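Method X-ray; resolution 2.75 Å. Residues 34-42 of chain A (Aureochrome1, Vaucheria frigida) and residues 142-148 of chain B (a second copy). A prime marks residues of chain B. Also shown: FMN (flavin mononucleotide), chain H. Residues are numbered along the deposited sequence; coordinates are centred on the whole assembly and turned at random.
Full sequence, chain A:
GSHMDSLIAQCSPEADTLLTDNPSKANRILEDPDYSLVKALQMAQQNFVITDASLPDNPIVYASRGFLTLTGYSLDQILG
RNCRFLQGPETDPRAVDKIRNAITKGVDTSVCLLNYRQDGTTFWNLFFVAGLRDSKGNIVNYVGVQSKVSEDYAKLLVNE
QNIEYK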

# COMPACT_ATOMS: atom_id res chain seq x y z
N ASP A 34 -13.72 -0.23 2.82
CA ASP A 34 -12.98 -1.26 2.10
C ASP A 34 -11.88 -0.52 1.36
O ASP A 34 -12.08 0.60 0.89
CB ASP A 34 -13.91 -1.99 1.11
CG ASP A 34 -13.23 -3.16 0.42
OD1 ASP A 34 -13.88 -4.23 0.27
OD2 ASP A 34 -12.06 -3.03 0.00
N TYR A 35 -10.69 -1.12 1.29
CA TYR A 35 -9.57 -0.47 0.62
C TYR A 35 -8.70 -1.44 -0.16
O TYR A 35 -7.90 -2.18 0.41
CB TYR A 35 -8.73 0.32 1.63
CG TYR A 35 -9.14 1.77 1.72
CD1 TYR A 35 -9.34 2.52 0.57
CD2 TYR A 35 -9.37 2.37 2.94
CE1 TYR A 35 -9.73 3.84 0.63
CE2 TYR A 35 -9.77 3.70 3.02
CZ TYR A 35 -9.95 4.42 1.86
OH TYR A 35 -10.34 5.74 1.93
N SER A 36 -8.87 -1.42 -1.48
CA SER A 36 -8.12 -2.28 -2.39
C SER A 36 -6.65 -2.37 -2.00
O SER A 36 -6.03 -3.43 -2.11
CB SER A 36 -8.26 -1.75 -3.82
OG SER A 36 -7.30 -2.34 -4.67
N LEU A 37 -6.10 -1.25 -1.54
CA LEU A 37 -4.70 -1.18 -1.16
C LEU A 37 -4.44 -1.89 0.17
O LEU A 37 -3.49 -2.67 0.30
CB LEU A 37 -4.27 0.28 -1.05
CG LEU A 37 -2.91 0.56 -0.42
CD1 LEU A 37 -1.79 -0.06 -1.25
CD2 LEU A 37 -2.71 2.06 -0.26
N VAL A 38 -5.29 -1.61 1.15
CA VAL A 38 -5.15 -2.15 2.50
C VAL A 38 -5.46 -3.64 2.53
O VAL A 38 -4.77 -4.42 3.19
CB VAL A 38 -6.07 -1.41 3.48
CG1 VAL A 38 -5.94 -2.00 4.88
CG2 VAL A 38 -5.74 0.09 3.49
N LYS A 39 -6.52 -4.03 1.82
CA LYS A 39 -6.91 -5.44 1.74
C LYS A 39 -5.77 -6.25 1.12
O LYS A 39 -5.50 -7.37 1.53
CB LYS A 39 -8.19 -5.58 0.92
CG LYS A 39 -9.12 -6.69 1.40
CD LYS A 39 -8.71 -8.05 0.86
CE LYS A 39 -8.74 -9.11 1.96
NZ LYS A 39 -10.02 -9.11 2.71
N ALA A 40 -5.11 -5.66 0.13
CA ALA A 40 -4.00 -6.32 -0.56
C ALA A 40 -2.80 -6.49 0.37
O ALA A 40 -2.18 -7.55 0.41
CB ALA A 40 -3.61 -5.54 -1.79
N LEU A 41 -2.48 -5.43 1.10
CA LEU A 41 -1.27 -5.41 1.92
C LEU A 41 -1.40 -6.29 3.16
O LEU A 41 -0.40 -6.65 3.78
CB LEU A 41 -0.93 -3.98 2.32
CG LEU A 41 -0.57 -3.01 1.19
CD1 LEU A 41 -0.41 -1.60 1.72
CD2 LEU A 41 0.68 -3.46 0.46
N GLN A 42 -2.63 -6.64 3.52
CA GLN A 42 -2.87 -7.47 4.69
C GLN A 42 -2.95 -8.95 4.36
O GLN A 42 -2.74 -9.80 5.22
CB GLN A 42 -4.14 -7.01 5.42
CG GLN A 42 -3.99 -5.66 6.10
CD GLN A 42 -5.26 -5.23 6.80
OE1 GLN A 42 -6.36 -5.31 6.24
NE2 GLN A 42 -5.13 -4.77 8.04
N TYR B 142 2.86 0.14 8.74
CA TYR B 142 1.51 0.67 8.82
C TYR B 142 1.16 1.40 7.53
O TYR B 142 1.98 2.16 7.00
CB TYR B 142 1.38 1.66 9.99
CG TYR B 142 1.31 1.03 11.36
CD1 TYR B 142 0.11 0.52 11.84
CD2 TYR B 142 2.43 0.96 12.17
CE1 TYR B 142 0.04 -0.06 13.10
CE2 TYR B 142 2.37 0.39 13.43
CZ TYR B 142 1.17 -0.12 13.89
OH TYR B 142 1.11 -0.69 15.14
N VAL B 143 -0.05 1.15 7.01
CA VAL B 143 -0.57 1.97 5.91
C VAL B 143 -1.46 3.06 6.48
O VAL B 143 -2.25 2.82 7.39
CB VAL B 143 -1.42 1.17 4.90
CG1 VAL B 143 -0.93 1.43 3.49
CG2 VAL B 143 -1.40 -0.30 5.23
N GLY B 144 -1.34 4.26 5.92
CA GLY B 144 -2.18 5.37 6.29
C GLY B 144 -2.79 6.00 5.06
O GLY B 144 -2.07 6.47 4.17
N VAL B 145 -4.11 6.00 4.99
CA VAL B 145 -4.82 6.56 3.85
C VAL B 145 -5.63 7.78 4.27
O VAL B 145 -6.47 7.71 5.17
CB VAL B 145 -5.74 5.52 3.19
CG1 VAL B 145 -6.53 6.14 2.05
CG2 VAL B 145 -4.91 4.34 2.70
N GLN B 146 -5.35 8.91 3.63
CA GLN B 146 -5.96 10.18 3.99
C GLN B 146 -6.98 10.61 2.94
O GLN B 146 -6.74 10.47 1.75
CB GLN B 146 -4.88 11.25 4.17
CG GLN B 146 -3.85 10.96 5.26
CD GLN B 146 -2.74 10.03 4.81
OE1 GLN B 146 -2.59 9.73 3.62
NE2 GLN B 146 -1.94 9.56 5.76
N SER B 147 -8.11 11.14 3.40
CA SER B 147 -9.16 11.58 2.49
C SER B 147 -9.70 12.98 2.83
O SER B 147 -10.35 13.17 3.86
CB SER B 147 -10.30 10.56 2.46
OG SER B 147 -9.84 9.32 1.98
N LYS B 148 -9.40 13.94 1.97
CA LYS B 148 -9.98 15.28 2.05
C LYS B 148 -11.50 15.12 1.99
O LYS B 148 -12.02 14.59 1.01
CB LYS B 148 -9.48 16.11 0.87
CG LYS B 148 -9.85 17.60 0.84
CD LYS B 148 -9.18 18.29 -0.36
CE LYS B 148 -9.35 19.81 -0.37
NZ LYS B 148 -10.69 20.26 -0.86
N1 FMN H . -2.11 11.74 11.97
C2 FMN H . -2.69 12.82 11.36
O2 FMN H . -3.10 13.76 12.05
N3 FMN H . -2.80 12.86 9.99
C4 FMN H . -2.34 11.81 9.22
O4 FMN H . -2.44 11.84 7.99
C4A FMN H . -1.75 10.72 9.84
N5 FMN H . -1.28 9.65 9.09
C5A FMN H . -0.70 8.58 9.72
C6 FMN H . -0.23 7.52 8.97
C7 FMN H . 0.35 6.42 9.59
C7M FMN H . 0.86 5.28 8.76
C8 FMN H . 0.47 6.39 10.98
C8M FMN H . 1.10 5.21 11.65
C9 FMN H . -0.00 7.46 11.74
C9A FMN H . -0.59 8.55 11.11
N10 FMN H . -1.05 9.62 11.85
C10 FMN H . -1.64 10.69 11.22
C1' FMN H . -0.97 9.62 13.35
C2' FMN H . 0.37 10.08 13.92
O2' FMN H . 1.44 9.61 13.14
C3' FMN H . 0.48 9.58 15.35
O3' FMN H . 0.31 8.18 15.39
C4' FMN H . -0.60 10.25 16.19
O4' FMN H . -0.34 11.63 16.24
C5' FMN H . -0.68 9.69 17.60
O5' FMN H . 0.61 9.63 18.17
P FMN H . 1.10 10.78 19.19
O1P FMN H . 0.91 12.11 18.51
O2P FMN H . 2.56 10.59 19.55
O3P FMN H . 0.28 10.73 20.45

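A helix laid against one face of a β-strand from a second protein copy makes a mainly apolar contact here, with no hydrogen bond crossing between the two stretches. The example illustrates a general principle: because side chains alternate along a strand, one face can serve a partner chain while the other serves a cofactor.

The helix, which begins at residue 36 and continues beyond this stretch, runs nearly antiparallel to the strand, at 174°, and the axes come no closer than 9.7 Å, a spacing that leaves the meeting to side chains. Val143′, Val145′ and Ser147′ all direct their CA-to-CB bonds toward the helix. Residues one turn apart answer them: Leu37 and Leu41 both point toward the strand, and both meet Val143′, with Leu41 CD1 lying 3.5 Å from Val143′ CG1 and Leu37 CD2 4.2 Å from the same CG1 atom. Leu37 also reaches Val145′, its CD2 standing 4.3 Å from Val145′ CG2, so it bridges the two valines. The helical repeat is held by backbone bonds such as Leu41 N to Leu37 O, 3.0 Å.

At the N-cap position, Tyr35 extends the apolar patch. Val145′ CG1 sits 4.3 Å from the centroid of the Tyr35 ring in an off-centre CH-π contact, approaching obliquely. Farther out, Tyr35 OH and Ser147′ OG are 3.6 Å apart, near neighbours without a hydrogen bond.

The intervening strand residues complete the pattern. Gln146′ points away from the helix, and its NE2 donates to FMN O4 at 3.2 Å and, weakly, to FMN N5 at 3.4 Å. Gly144′ has no side chain; an ideally placed CB would point away from the helix and clash with FMN C6 at 2.5 Å. The flavin thus lies close against the strand while the valines pack on the helix.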